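Local atomic coordinates of lysyl-trna-dependent l-ysyl-phosphatidylgycerol synthase (Bacillus licheniformis, PDB entry 4V36), a protein that catalyses the transfer of lysine from lysyl-tRNA to phosphatidylglycerol, making a lysinylated membrane lipid linked to bacterial resistance. Residues A119-D124 against Y243-G248; I236-F241 against K299-P304; E218-I223 against V305-Y310; A197-K200 against I206-F209; F126-K131 against G135-Y140. All blocks are in the same frame, centred on the assembly; numbering follows the deposited sequence.

Contact 1. Residues A119-D124 against Y243-G248; sequences AIVDLD and YLFQWG
Gly248, against which Leu123 rests a methyl group, is tied into its helix by the shortest polar bond inside either segment, from Gly248 N to Leu244 O at 2.8 Å. A second polar bond shapes segment 119-124. Asp122 OD1 accepts from Asp124 N at 3.1 Å with an N-H...O angle of 142°. The oxygen is met on its anti side, 28° out of the carboxylate plane. This is an Asx turn, and it bends the chain at the end of the strand with Leu123 at its middle.

No hydrogen bond crosses the contact, which is a case of purely apolar packing of a helix on a strand end. Leu123 forks between two targets. Its CD2 lies 3.6 Å from Phe245 CD1 and 3.7 Å from Phe245 CB, while its CD1 comes within 3.9 Å of Gly248 C, where the glycine leaves the helix backbone itself as the contact surface. Val121 takes the far part of the ring. Its CG1 sits over one face of Phe245, 3.9 Å from CE2, and its CG2 is 4.0 Å from Phe245 CZ. With CG anti to its carbonyl carbon (chi1 -66°), Phe245 sends the ring out from the helix to these two residues, crossing each at about a right angle.

Phe126 and Phe256 add edge-to-face partners to the same ring. Helix 236-251 thus packs against the sheet where strand 111-122 ends beside strand 255-261, while Leu244 and Trp247 touch strand 149-153.

Contact 2. Residues I236-F241 against K299-P304; sequences IMDALF and KEKYKP
The phenol ring of Tyr302 and the carboxylate of Asp238 meet with their planes 55° apart, joined through Tyr302 OH, which lies 3.0 Å from Asp238 OD1. At the edge of the same ring, in its plane, stands Lys299 O. Phe241 approaches Tyr302 from the helix with CB, 3.8 Å from Tyr302 OH, and Phe292 meets the Phe241 ring edge-to-face.

Asp238 OD1 has a second donor in Lys301 NZ, also at 3.0 Å, which makes a salt bridge. The hydroxyl uses the anti side of the oxygen and the ammonium the syn side, yet both come from the same face of the carboxylate plane, 27° and 23° out of it. A type I beta turn from Glu300 to Lys303 presents both donors from adjacent positions to the first turns of helix 236-251.

Lys301 CE lies alongside Asp238 OD1, 3.3 Å from it, and NZ, at the bent end of the chain, serves both Asp238 OD1 and Phe298 O. The ammonium also makes a cation-pi contact with the Phe298 ring, so Asp238 is one of several groups around it. Leu136, from helix 134-145, touches both Lys301 and Tyr302, and Met258 of strand 255-261 also touches Tyr302.

Contact 3. Residues E218-I223 against V305-Y310; sequences EGEISI and VWRGKY
Arg307 reaches toward Glu220 across two intervening strands of the sheet, and the two long side chains together span the gap. From CB the chain first runs straight, with CG anti to the backbone N (chi1 -178°), and CB, CG and CD act as a spacer. It then bends at chi3 (68°), which turns the guanidinium to the carboxylate. NE has a long, weak ion pair with Glu98. At CZ the approach begins, Glu220 OE1 being 4.1 Å away, and NH1 stands 3.9 Å from the same oxygen. NH2 is the atom that makes the contact: it gives a salt-bridge hydrogen bond to Glu220 OE2 at 3.1 Å and a weak one to Glu220 OE1 at 3.5 Å.

Strands 220-228 and 305-313 belong to one mixed sheet, with strands 111-122 and 255-261 between them, so the bridge spans the sheet surface over side chains such as Ile120 and Asn257. Glu220, extended beyond CG, comes from the opposite direction, and the two planar groups are nearly coplanar, 16° apart. OE2 uses its syn lone pair and lies in the guanidinium plane. The same OE2 takes a weak hydrogen bond from Asn257 ND2, and Glu118 forms a long, weak ion pair with Arg307 NH2.

Contact 4. Residues A197-K200 against I206-F209; sequences AVLK and IVAF
Leu199 is held through both its N and its O by backbone hydrogen bonds in the hairpin of strands 196-200 and 206-213. Val207 N gives to Leu199 O at 2.9 Å, and Leu199 N gives to Ala208 O, also at 2.9 Å. Val207 and Ala208 together face Leu199, a classic beta bulge. The short strand axes run at 151° to each other, antiparallel but twisted.

Weaker polar contacts come from CA-H groups: Phe209 CA lies 3.1 Å from Ala197 O, and Val198 CA 3.3 Å from Ala208 O.

Apolar contacts fall on two faces. On one, Val198 CG1 meets Phe209 CB at 4.0 Å, and the extended Lys200 lays its CE 3.9 Å from Ile206 CG1, its aliphatic chain crossing the isoleucine. Phe161 of helix 159-173 touches Val198 and Ile206 here. On the other face Leu199 CB packs on Ala208 CB at 4.0 Å, and both residues touch Leu240 of helix 236-251.

The chemistry is that of a strand pair buried between helices: the backbone polar groups of Leu199 are satisfied within the hairpin, and mostly hydrocarbon is turned outward to each layer.

Contact 5. Residues F126-K131 against G135-Y140; sequences FTISGK and GLRAIY
An ST turn at Thr127 lies in the loop whose carbonyls, Ile128 O and Gly130 O, are bound by Arg137, in the first turn of helix 134-145. In the turn Thr127 OG1 accepts from Ser129 N at 3.1 Å and also from Ser129 OG. This local pairing ties the chain together between Thr127 and Ser129, and may thereby steady Ile128 O, which lies between them.

Arg137 NH1 grips two carbonyls at once. It donates to Ile128 O at 2.7 Å with an N-H...O angle of 148°, and to Gly130 O at 3.2 Å with a straighter 165°. Both oxygens lie at the edge of the guanidinium, and two acceptors near its plane limit rotation of the group. The arginine leaves its backbone with CG anti to N and curls at chi3 (59°), which carries NH1 back over the loop; its CB passes 3.3 Å from Ile128 O. Gly130 is poorly ordered, so its bond is the less secure of the two.

Beside this polar pair the Ile128 side chain packs on the helix. Its CD1 reaches Tyr140 CD2 at 3.7 Å, crossing the tyrosine at about a right angle, and its CG2 lies 4.3 Å from Leu136 CB. The same helix lies against helix 236-251 through Ile139 and Tyr140. What results is a strand-to-helix connection in which an ST turn and hydrogen bonds from an arginine side chain to two loop carbonyls fasten the loop to the helix it leads into.

In the fold
Contacts 1, 2 and 5 form one cluster: the centres of contacts 1 and 2 are about 9 Å apart and those of contacts 2 and 5 about 10 Å. Helix 236-251 serves both 1 and 2, and packs on Leu199 of contact 4. Contacts 1, 3 and 4 all reach the same mixed sheet, although contacts 3 and 4 lie about 24 Å apart, centre to centre. Along the chain 5 closes first, then 4, whereas 1 crosses both 2 and 3. Strand 305-313 neighbours 111-122 in the sheet. The side chains of Phe209 (contact 4) and Phe241 (contact 2) lie about 7 and 10 Å from the bound lysine amide. A mixed sheet flanked by helices is consistent with membership of the acetyltransferase clan.

Contact 1. Residues A119-D124 against Y243-G248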
# COMPACT_ATOMS: atom_id res chain seq x y z
N ALA A 119 7.83 -6.57 1.62
CA ALA A 119 8.06 -8.01 1.65
C ALA A 119 7.42 -8.68 0.43
O ALA A 119 6.20 -8.74 0.31
CB ALA A 119 7.51 -8.61 2.93
N ILE A 120 8.26 -9.18 -0.47
CA ILE A 120 7.78 -9.85 -1.67
C ILE A 120 7.99 -11.36 -1.57
O ILE A 120 9.12 -11.84 -1.60
CB ILE A 120 8.49 -9.33 -2.93
CG1 ILE A 120 8.49 -7.80 -2.95
CG2 ILE A 120 7.84 -9.89 -4.18
CD1 ILE A 120 7.11 -7.19 -2.89
N VAL A 121 6.89 -12.09 -1.44
CA VAL A 121 6.96 -13.54 -1.25
C VAL A 121 6.82 -14.29 -2.57
O VAL A 121 5.86 -14.09 -3.31
CB VAL A 121 5.86 -14.02 -0.28
CG1 VAL A 121 5.86 -15.54 -0.19
CG2 VAL A 121 6.07 -13.40 1.09
N ASP A 122 7.78 -15.17 -2.84
CA ASP A 122 7.73 -16.04 -4.02
C ASP A 122 6.68 -17.12 -3.80
O ASP A 122 6.85 -18.00 -2.96
CB ASP A 122 9.11 -16.65 -4.28
CG ASP A 122 9.22 -17.28 -5.66
OD1 ASP A 122 8.19 -17.70 -6.23
OD2 ASP A 122 10.35 -17.35 -6.19
N LEU A 123 5.60 -17.06 -4.58
CA LEU A 123 4.49 -17.99 -4.41
C LEU A 123 4.81 -19.40 -4.91
O LEU A 123 4.20 -20.37 -4.47
CB LEU A 123 3.25 -17.46 -5.14
CG LEU A 123 2.64 -16.17 -4.57
CD1 LEU A 123 1.41 -15.77 -5.36
CD2 LEU A 123 2.32 -16.34 -3.10
N ASP A 124 5.76 -19.50 -5.83
CA ASP A 124 6.15 -20.80 -6.37
C ASP A 124 6.97 -21.61 -5.38
O ASP A 124 6.81 -22.83 -5.29
CB ASP A 124 6.94 -20.62 -7.67
CG ASP A 124 6.07 -20.18 -8.83
OD1 ASP A 124 4.88 -20.57 -8.86
OD2 ASP A 124 6.57 -19.45 -9.71
N TYR A 243 -3.77 -18.78 3.23
CA TYR A 243 -4.87 -18.98 2.29
C TYR A 243 -4.70 -18.13 1.04
O TYR A 243 -5.00 -18.57 -0.07
CB TYR A 243 -6.22 -18.67 2.96
CG TYR A 243 -6.70 -19.74 3.91
CD1 TYR A 243 -6.98 -21.02 3.47
CD2 TYR A 243 -6.91 -19.45 5.26
CE1 TYR A 243 -7.43 -22.00 4.33
CE2 TYR A 243 -7.36 -20.42 6.13
CZ TYR A 243 -7.62 -21.69 5.66
OH TYR A 243 -8.07 -22.66 6.53
N LEU A 244 -4.22 -16.90 1.23
CA LEU A 244 -3.98 -15.99 0.11
C LEU A 244 -2.91 -16.52 -0.83
O LEU A 244 -3.07 -16.49 -2.05
CB LEU A 244 -3.59 -14.61 0.62
CG LEU A 244 -4.72 -13.65 0.99
CD1 LEU A 244 -4.16 -12.36 1.57
CD2 LEU A 244 -5.59 -13.37 -0.22
N PHE A 245 -1.81 -17.01 -0.25
CA PHE A 245 -0.70 -17.53 -1.04
C PHE A 245 -1.10 -18.80 -1.79
O PHE A 245 -0.64 -19.05 -2.90
CB PHE A 245 0.52 -17.81 -0.16
CG PHE A 245 1.12 -16.57 0.46
CD1 PHE A 245 0.75 -15.31 0.02
CD2 PHE A 245 2.06 -16.67 1.47
CE1 PHE A 245 1.30 -14.17 0.59
CE2 PHE A 245 2.61 -15.54 2.04
CZ PHE A 245 2.23 -14.29 1.60
N GLN A 246 -1.97 -19.59 -1.17
CA GLN A 246 -2.49 -20.80 -1.81
C GLN A 246 -3.35 -20.44 -3.01
O GLN A 246 -3.23 -21.04 -4.08
CB GLN A 246 -3.31 -21.63 -0.81
CG GLN A 246 -3.99 -22.83 -1.44
CD GLN A 246 -4.85 -23.59 -0.45
OE1 GLN A 246 -5.02 -23.17 0.70
NE2 GLN A 246 -5.41 -24.72 -0.88
N TRP A 247 -4.22 -19.45 -2.83
CA TRP A 247 -5.10 -18.99 -3.90
C TRP A 247 -4.32 -18.33 -5.02
O TRP A 247 -4.60 -18.55 -6.20
CB TRP A 247 -6.15 -18.02 -3.34
CG TRP A 247 -7.07 -17.46 -4.38
CD1 TRP A 247 -8.23 -18.01 -4.83
CD2 TRP A 247 -6.90 -16.23 -5.09
NE1 TRP A 247 -8.80 -17.20 -5.78
CE2 TRP A 247 -8.00 -16.10 -5.96
CE3 TRP A 247 -5.93 -15.23 -5.08
CZ2 TRP A 247 -8.16 -15.01 -6.81
CZ3 TRP A 247 -6.08 -14.15 -5.93
CH2 TRP A 247 -7.19 -14.05 -6.78
N GLY A 248 -3.33 -17.52 -4.65
CA GLY A 248 -2.51 -16.82 -5.62
C GLY A 248 -1.70 -17.77 -6.49
O GLY A 248 -1.58 -17.57 -7.70

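Contact 2. Residues I236-F241 against K299-P304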
# COMPACT_ATOMS: atom_id res chain seq x y z
N ILE A 236 -4.86 -15.35 13.19
CA ILE A 236 -5.77 -15.05 12.09
C ILE A 236 -5.03 -14.45 10.88
O ILE A 236 -5.30 -14.82 9.74
CB ILE A 236 -6.90 -14.09 12.54
CG1 ILE A 236 -7.75 -13.63 11.35
CG2 ILE A 236 -6.33 -12.89 13.30
CD1 ILE A 236 -8.55 -14.75 10.71
N MET A 237 -4.10 -13.54 11.14
CA MET A 237 -3.37 -12.87 10.07
C MET A 237 -2.45 -13.84 9.33
O MET A 237 -2.32 -13.77 8.11
CB MET A 237 -2.57 -11.69 10.61
CG MET A 237 -3.42 -10.51 11.05
SD MET A 237 -2.42 -9.06 11.44
CE MET A 237 -1.43 -9.68 12.79
N ASP A 238 -1.82 -14.73 10.08
CA ASP A 238 -0.96 -15.75 9.49
C ASP A 238 -1.78 -16.70 8.61
O ASP A 238 -1.35 -17.07 7.52
CB ASP A 238 -0.23 -16.54 10.57
CG ASP A 238 0.91 -15.76 11.19
OD1 ASP A 238 1.57 -14.99 10.46
OD2 ASP A 238 1.15 -15.92 12.41
N ALA A 239 -2.95 -17.07 9.10
CA ALA A 239 -3.84 -17.97 8.37
C ALA A 239 -4.28 -17.37 7.04
O ALA A 239 -4.31 -18.05 6.02
CB ALA A 239 -5.05 -18.32 9.22
N LEU A 240 -4.63 -16.08 7.07
CA LEU A 240 -5.12 -15.40 5.88
C LEU A 240 -4.07 -15.33 4.78
O LEU A 240 -4.37 -15.55 3.61
CB LEU A 240 -5.60 -13.99 6.23
CG LEU A 240 -6.85 -13.89 7.10
CD1 LEU A 240 -7.25 -12.44 7.31
CD2 LEU A 240 -8.00 -14.68 6.49
N PHE A 241 -2.83 -15.04 5.16
CA PHE A 241 -1.74 -14.98 4.19
C PHE A 241 -1.45 -16.36 3.60
O PHE A 241 -1.10 -16.48 2.43
CB PHE A 241 -0.47 -14.41 4.82
CG PHE A 241 -0.45 -12.91 4.90
CD1 PHE A 241 -0.49 -12.14 3.75
CD2 PHE A 241 -0.39 -12.26 6.12
CE1 PHE A 241 -0.47 -10.76 3.81
CE2 PHE A 241 -0.38 -10.88 6.20
CZ PHE A 241 -0.42 -10.13 5.04
N LYS A 299 6.73 -10.45 8.72
CA LYS A 299 6.83 -10.67 7.28
C LYS A 299 8.07 -11.49 6.92
O LYS A 299 8.08 -12.21 5.93
CB LYS A 299 6.85 -9.34 6.54
CG LYS A 299 5.68 -8.42 6.85
CD LYS A 299 5.73 -7.16 6.00
CE LYS A 299 4.58 -6.22 6.34
NZ LYS A 299 3.26 -6.89 6.19
N GLU A 300 9.10 -11.36 7.74
CA GLU A 300 10.39 -11.98 7.46
C GLU A 300 10.32 -13.51 7.51
O GLU A 300 11.06 -14.19 6.80
CB GLU A 300 11.45 -11.48 8.45
CG GLU A 300 12.86 -11.40 7.88
CD GLU A 300 13.54 -12.75 7.79
OE1 GLU A 300 13.21 -13.64 8.61
OE2 GLU A 300 14.40 -12.93 6.90
N LYS A 301 9.42 -14.04 8.32
CA LYS A 301 9.30 -15.49 8.49
C LYS A 301 8.71 -16.16 7.26
O LYS A 301 8.66 -17.39 7.18
CB LYS A 301 8.46 -15.82 9.73
CG LYS A 301 6.99 -15.47 9.61
CD LYS A 301 6.24 -15.87 10.87
CE LYS A 301 4.75 -15.62 10.73
NZ LYS A 301 4.44 -14.18 10.53
N TYR A 302 8.26 -15.36 6.30
CA TYR A 302 7.78 -15.89 5.03
C TYR A 302 8.92 -15.90 4.01
O TYR A 302 8.70 -16.20 2.83
CB TYR A 302 6.60 -15.06 4.51
CG TYR A 302 5.34 -15.23 5.32
CD1 TYR A 302 4.49 -16.30 5.10
CD2 TYR A 302 5.00 -14.32 6.31
CE1 TYR A 302 3.33 -16.46 5.85
CE2 TYR A 302 3.85 -14.47 7.06
CZ TYR A 302 3.02 -15.54 6.82
OH TYR A 302 1.87 -15.70 7.56
N LYS A 303 10.12 -15.58 4.48
CA LYS A 303 11.32 -15.51 3.64
C LYS A 303 11.12 -14.72 2.35
O LYS A 303 11.24 -15.27 1.26
CB LYS A 303 11.82 -16.92 3.31
CG LYS A 303 12.77 -17.52 4.34
CD LYS A 303 12.07 -17.82 5.66
CE LYS A 303 13.06 -18.27 6.72
NZ LYS A 303 14.07 -17.22 7.01
N PRO A 304 10.80 -13.42 2.47
CA PRO A 304 10.51 -12.63 1.27
C PRO A 304 11.76 -11.98 0.68
O PRO A 304 12.81 -11.95 1.32
CB PRO A 304 9.56 -11.57 1.80
CG PRO A 304 10.06 -11.31 3.19
CD PRO A 304 10.63 -12.62 3.70

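Contact 3. Residues E218-I223 against V305-Y310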
# COMPACT_ATOMS: atom_id res chain seq x y z
N GLU A 218 4.25 -8.05 -13.08
CA GLU A 218 4.33 -9.35 -13.73
C GLU A 218 3.24 -10.28 -13.20
O GLU A 218 2.07 -10.14 -13.56
CB GLU A 218 5.71 -9.98 -13.52
N GLY A 219 3.63 -11.22 -12.36
CA GLY A 219 2.67 -12.11 -11.73
C GLY A 219 2.55 -11.80 -10.25
O GLY A 219 2.52 -12.70 -9.41
N GLU A 220 2.48 -10.51 -9.93
CA GLU A 220 2.45 -10.07 -8.55
C GLU A 220 1.09 -9.49 -8.16
O GLU A 220 0.51 -8.69 -8.89
CB GLU A 220 3.55 -9.03 -8.30
CG GLU A 220 3.49 -8.38 -6.93
CD GLU A 220 4.64 -7.42 -6.68
OE1 GLU A 220 5.75 -7.68 -7.19
OE2 GLU A 220 4.43 -6.41 -5.98
N ILE A 221 0.59 -9.92 -7.01
CA ILE A 221 -0.61 -9.34 -6.43
C ILE A 221 -0.35 -8.91 -5.00
O ILE A 221 0.72 -9.15 -4.45
CB ILE A 221 -1.80 -10.33 -6.43
CG1 ILE A 221 -1.37 -11.67 -5.83
CG2 ILE A 221 -2.33 -10.51 -7.84
CD1 ILE A 221 -2.51 -12.64 -5.63
N SER A 222 -1.35 -8.27 -4.40
CA SER A 222 -1.28 -7.89 -2.99
C SER A 222 -2.66 -7.53 -2.49
O SER A 222 -3.64 -7.54 -3.24
CB SER A 222 -0.33 -6.71 -2.78
OG SER A 222 -1.05 -5.49 -2.69
N ILE A 223 -2.74 -7.21 -1.20
CA ILE A 223 -3.98 -6.75 -0.61
C ILE A 223 -3.77 -5.36 -0.03
O ILE A 223 -2.64 -4.88 0.09
CB ILE A 223 -4.48 -7.70 0.49
CG1 ILE A 223 -3.44 -7.81 1.60
CG2 ILE A 223 -4.79 -9.07 -0.09
CD1 ILE A 223 -3.86 -8.71 2.73
N VAL A 305 11.62 -11.46 -0.53
CA VAL A 305 12.66 -10.61 -1.12
C VAL A 305 12.30 -9.16 -0.83
O VAL A 305 11.27 -8.66 -1.28
CB VAL A 305 12.80 -10.83 -2.63
CG1 VAL A 305 13.86 -9.90 -3.20
CG2 VAL A 305 13.13 -12.28 -2.93
N TRP A 306 13.16 -8.48 -0.07
CA TRP A 306 12.87 -7.11 0.35
C TRP A 306 13.07 -6.11 -0.78
O TRP A 306 14.10 -6.12 -1.46
CB TRP A 306 13.74 -6.73 1.55
CG TRP A 306 13.51 -7.59 2.75
CD1 TRP A 306 14.34 -8.57 3.23
CD2 TRP A 306 12.38 -7.56 3.62
NE1 TRP A 306 13.79 -9.15 4.35
CE2 TRP A 306 12.58 -8.55 4.61
CE3 TRP A 306 11.21 -6.80 3.67
CZ2 TRP A 306 11.66 -8.79 5.63
CZ3 TRP A 306 10.30 -7.04 4.68
CH2 TRP A 306 10.53 -8.02 5.65
N ARG A 307 12.08 -5.24 -0.98
CA ARG A 307 12.18 -4.17 -1.96
C ARG A 307 12.00 -2.82 -1.29
O ARG A 307 10.92 -2.49 -0.80
CB ARG A 307 11.14 -4.35 -3.07
CG ARG A 307 11.22 -3.29 -4.16
CD ARG A 307 10.56 -3.73 -5.45
NE ARG A 307 9.11 -3.85 -5.33
CZ ARG A 307 8.42 -4.95 -5.63
NH1 ARG A 307 9.05 -6.04 -6.06
NH2 ARG A 307 7.10 -4.97 -5.49
N GLY A 308 13.08 -2.04 -1.27
CA GLY A 308 13.10 -0.77 -0.56
C GLY A 308 12.21 0.31 -1.14
O GLY A 308 12.06 0.43 -2.36
N LYS A 309 11.62 1.11 -0.26
CA LYS A 309 10.84 2.28 -0.65
C LYS A 309 11.50 3.53 -0.08
O LYS A 309 11.99 3.51 1.05
CB LYS A 309 9.39 2.15 -0.17
CG LYS A 309 8.73 0.83 -0.52
CD LYS A 309 7.56 1.02 -1.47
CE LYS A 309 8.02 1.53 -2.83
NZ LYS A 309 6.88 1.66 -3.78
N TYR A 310 11.51 4.61 -0.86
CA TYR A 310 12.28 5.79 -0.47
C TYR A 310 11.46 7.07 -0.47
O TYR A 310 10.49 7.21 -1.21
CB TYR A 310 13.48 5.95 -1.41
CG TYR A 310 14.44 4.78 -1.40
CD1 TYR A 310 14.24 3.69 -2.23
CD2 TYR A 310 15.54 4.78 -0.56
CE1 TYR A 310 15.11 2.62 -2.22
CE2 TYR A 310 16.42 3.71 -0.54
CZ TYR A 310 16.20 2.63 -1.38
OH TYR A 310 17.07 1.57 -1.36

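Contact 4. Residues A197-K200 against I206-F209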
# COMPACT_ATOMS: atom_id res chain seq x y z
N ALA A 197 -11.58 -11.03 -0.85
CA ALA A 197 -11.40 -12.35 -0.27
C ALA A 197 -11.93 -12.38 1.15
O ALA A 197 -11.63 -11.49 1.95
CB ALA A 197 -9.94 -12.76 -0.30
N VAL A 198 -12.74 -13.39 1.47
CA VAL A 198 -13.32 -13.49 2.81
C VAL A 198 -12.99 -14.83 3.47
O VAL A 198 -12.73 -15.83 2.80
CB VAL A 198 -14.85 -13.32 2.77
CG1 VAL A 198 -15.23 -11.93 2.28
CG2 VAL A 198 -15.49 -14.39 1.90
N LEU A 199 -12.99 -14.83 4.80
CA LEU A 199 -12.84 -16.06 5.57
C LEU A 199 -14.10 -16.31 6.37
O LEU A 199 -14.47 -15.51 7.23
CB LEU A 199 -11.62 -15.97 6.49
CG LEU A 199 -11.26 -17.28 7.21
CD1 LEU A 199 -10.74 -18.31 6.22
CD2 LEU A 199 -10.25 -17.03 8.32
N LYS A 200 -14.77 -17.42 6.09
CA LYS A 200 -16.02 -17.76 6.76
C LYS A 200 -15.85 -18.91 7.74
O LYS A 200 -15.01 -19.78 7.55
CB LYS A 200 -17.10 -18.11 5.73
CG LYS A 200 -17.52 -16.96 4.84
CD LYS A 200 -18.63 -17.40 3.90
CE LYS A 200 -19.11 -16.26 3.02
NZ LYS A 200 -20.21 -16.69 2.11
N ILE A 206 -18.89 -14.51 8.05
CA ILE A 206 -17.67 -13.83 7.66
C ILE A 206 -16.95 -13.26 8.88
O ILE A 206 -17.49 -12.41 9.59
CB ILE A 206 -17.95 -12.69 6.66
CG1 ILE A 206 -18.66 -13.23 5.42
CG2 ILE A 206 -16.67 -11.98 6.28
CD1 ILE A 206 -19.01 -12.17 4.40
N VAL A 207 -15.73 -13.74 9.12
CA VAL A 207 -14.96 -13.28 10.27
C VAL A 207 -13.74 -12.46 9.86
O VAL A 207 -13.06 -11.88 10.70
CB VAL A 207 -14.49 -14.46 11.14
CG1 VAL A 207 -15.67 -15.30 11.58
CG2 VAL A 207 -13.48 -15.31 10.38
N ALA A 208 -13.47 -12.41 8.55
CA ALA A 208 -12.34 -11.65 8.03
C ALA A 208 -12.50 -11.36 6.54
O ALA A 208 -13.13 -12.13 5.82
CB ALA A 208 -11.04 -12.39 8.29
N PHE A 209 -11.93 -10.25 6.08
CA PHE A 209 -11.95 -9.93 4.66
C PHE A 209 -10.72 -9.16 4.21
O PHE A 209 -10.09 -8.45 5.00
CB PHE A 209 -13.22 -9.15 4.30
CG PHE A 209 -13.20 -7.71 4.75
CD1 PHE A 209 -13.65 -7.36 6.01
CD2 PHE A 209 -12.75 -6.71 3.90
CE1 PHE A 209 -13.64 -6.04 6.42
CE2 PHE A 209 -12.74 -5.39 4.30
CZ PHE A 209 -13.19 -5.05 5.57

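Contact 5. Residues F126-K131 against G135-Y140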
# COMPACT_ATOMS: atom_id res chain seq x y z
N PHE A 126 7.12 -20.88 -2.02
CA PHE A 126 6.55 -20.82 -0.67
C PHE A 126 5.82 -22.12 -0.34
O PHE A 126 5.13 -22.69 -1.18
CB PHE A 126 5.58 -19.64 -0.52
CG PHE A 126 4.81 -19.66 0.76
CD1 PHE A 126 5.40 -19.26 1.95
CD2 PHE A 126 3.49 -20.09 0.79
CE1 PHE A 126 4.69 -19.29 3.14
CE2 PHE A 126 2.78 -20.11 1.98
CZ PHE A 126 3.38 -19.71 3.15
N THR A 127 5.99 -22.57 0.90
CA THR A 127 5.30 -23.76 1.38
C THR A 127 5.27 -23.79 2.90
O THR A 127 6.05 -23.09 3.56
CB THR A 127 5.97 -25.05 0.87
OG1 THR A 127 5.24 -26.19 1.33
CG2 THR A 127 7.41 -25.15 1.37
N ILE A 128 4.37 -24.58 3.46
CA ILE A 128 4.29 -24.75 4.91
C ILE A 128 4.78 -26.14 5.30
O ILE A 128 4.53 -26.61 6.41
CB ILE A 128 2.86 -24.54 5.43
CG1 ILE A 128 1.91 -25.57 4.81
CG2 ILE A 128 2.38 -23.13 5.11
CD1 ILE A 128 0.49 -25.45 5.30
N SER A 129 5.50 -26.78 4.38
CA SER A 129 5.99 -28.13 4.59
C SER A 129 7.42 -28.14 5.14
O SER A 129 7.99 -29.20 5.38
CB SER A 129 5.93 -28.93 3.28
OG SER A 129 4.64 -28.89 2.72
N GLY A 130 7.98 -26.95 5.33
CA GLY A 130 9.34 -26.82 5.81
C GLY A 130 9.54 -27.38 7.21
O GLY A 130 8.58 -27.53 7.97
N LYS A 131 10.79 -27.69 7.54
CA LYS A 131 11.12 -28.23 8.86
C LYS A 131 10.94 -27.17 9.94
O LYS A 131 10.54 -27.48 11.06
CB LYS A 131 12.55 -28.76 8.87
N GLY A 135 5.30 -23.95 12.69
CA GLY A 135 4.41 -22.97 13.28
C GLY A 135 3.27 -22.59 12.34
O GLY A 135 2.10 -22.61 12.74
N LEU A 136 3.62 -22.26 11.10
CA LEU A 136 2.62 -21.87 10.11
C LEU A 136 1.72 -23.04 9.73
O LEU A 136 0.52 -22.85 9.51
CB LEU A 136 3.31 -21.31 8.86
CG LEU A 136 4.09 -20.01 9.04
CD1 LEU A 136 4.71 -19.57 7.72
CD2 LEU A 136 3.20 -18.93 9.62
N ARG A 137 2.29 -24.23 9.65
CA ARG A 137 1.53 -25.42 9.29
C ARG A 137 0.52 -25.77 10.38
O ARG A 137 -0.57 -26.27 10.09
CB ARG A 137 2.46 -26.60 9.02
CG ARG A 137 1.76 -27.84 8.49
CD ARG A 137 2.74 -28.92 8.05
NE ARG A 137 3.60 -29.36 9.14
CZ ARG A 137 4.90 -29.08 9.23
NH1 ARG A 137 5.49 -28.35 8.29
NH2 ARG A 137 5.61 -29.52 10.26
N ALA A 138 0.89 -25.50 11.63
CA ALA A 138 -0.01 -25.74 12.75
C ALA A 138 -1.21 -24.81 12.70
O ALA A 138 -2.34 -25.22 12.98
CB ALA A 138 0.74 -25.57 14.07
N ILE A 139 -0.97 -23.56 12.32
CA ILE A 139 -2.03 -22.57 12.21
C ILE A 139 -3.01 -22.95 11.11
O ILE A 139 -4.23 -22.88 11.29
CB ILE A 139 -1.46 -21.16 11.93
CG1 ILE A 139 -0.52 -20.74 13.06
CG2 ILE A 139 -2.59 -20.15 11.76
CD1 ILE A 139 0.07 -19.36 12.88
N TYR A 140 -2.47 -23.35 9.96
CA TYR A 140 -3.30 -23.75 8.82
C TYR A 140 -4.16 -24.96 9.16
O TYR A 140 -5.36 -24.97 8.89
CB TYR A 140 -2.41 -24.06 7.61
CG TYR A 140 -3.16 -24.65 6.43
CD1 TYR A 140 -3.96 -23.85 5.62
CD2 TYR A 140 -3.08 -26.01 6.14
CE1 TYR A 140 -4.64 -24.38 4.54
CE2 TYR A 140 -3.76 -26.55 5.06
CZ TYR A 140 -4.54 -25.73 4.27
OH TYR A 140 -5.22 -26.27 3.20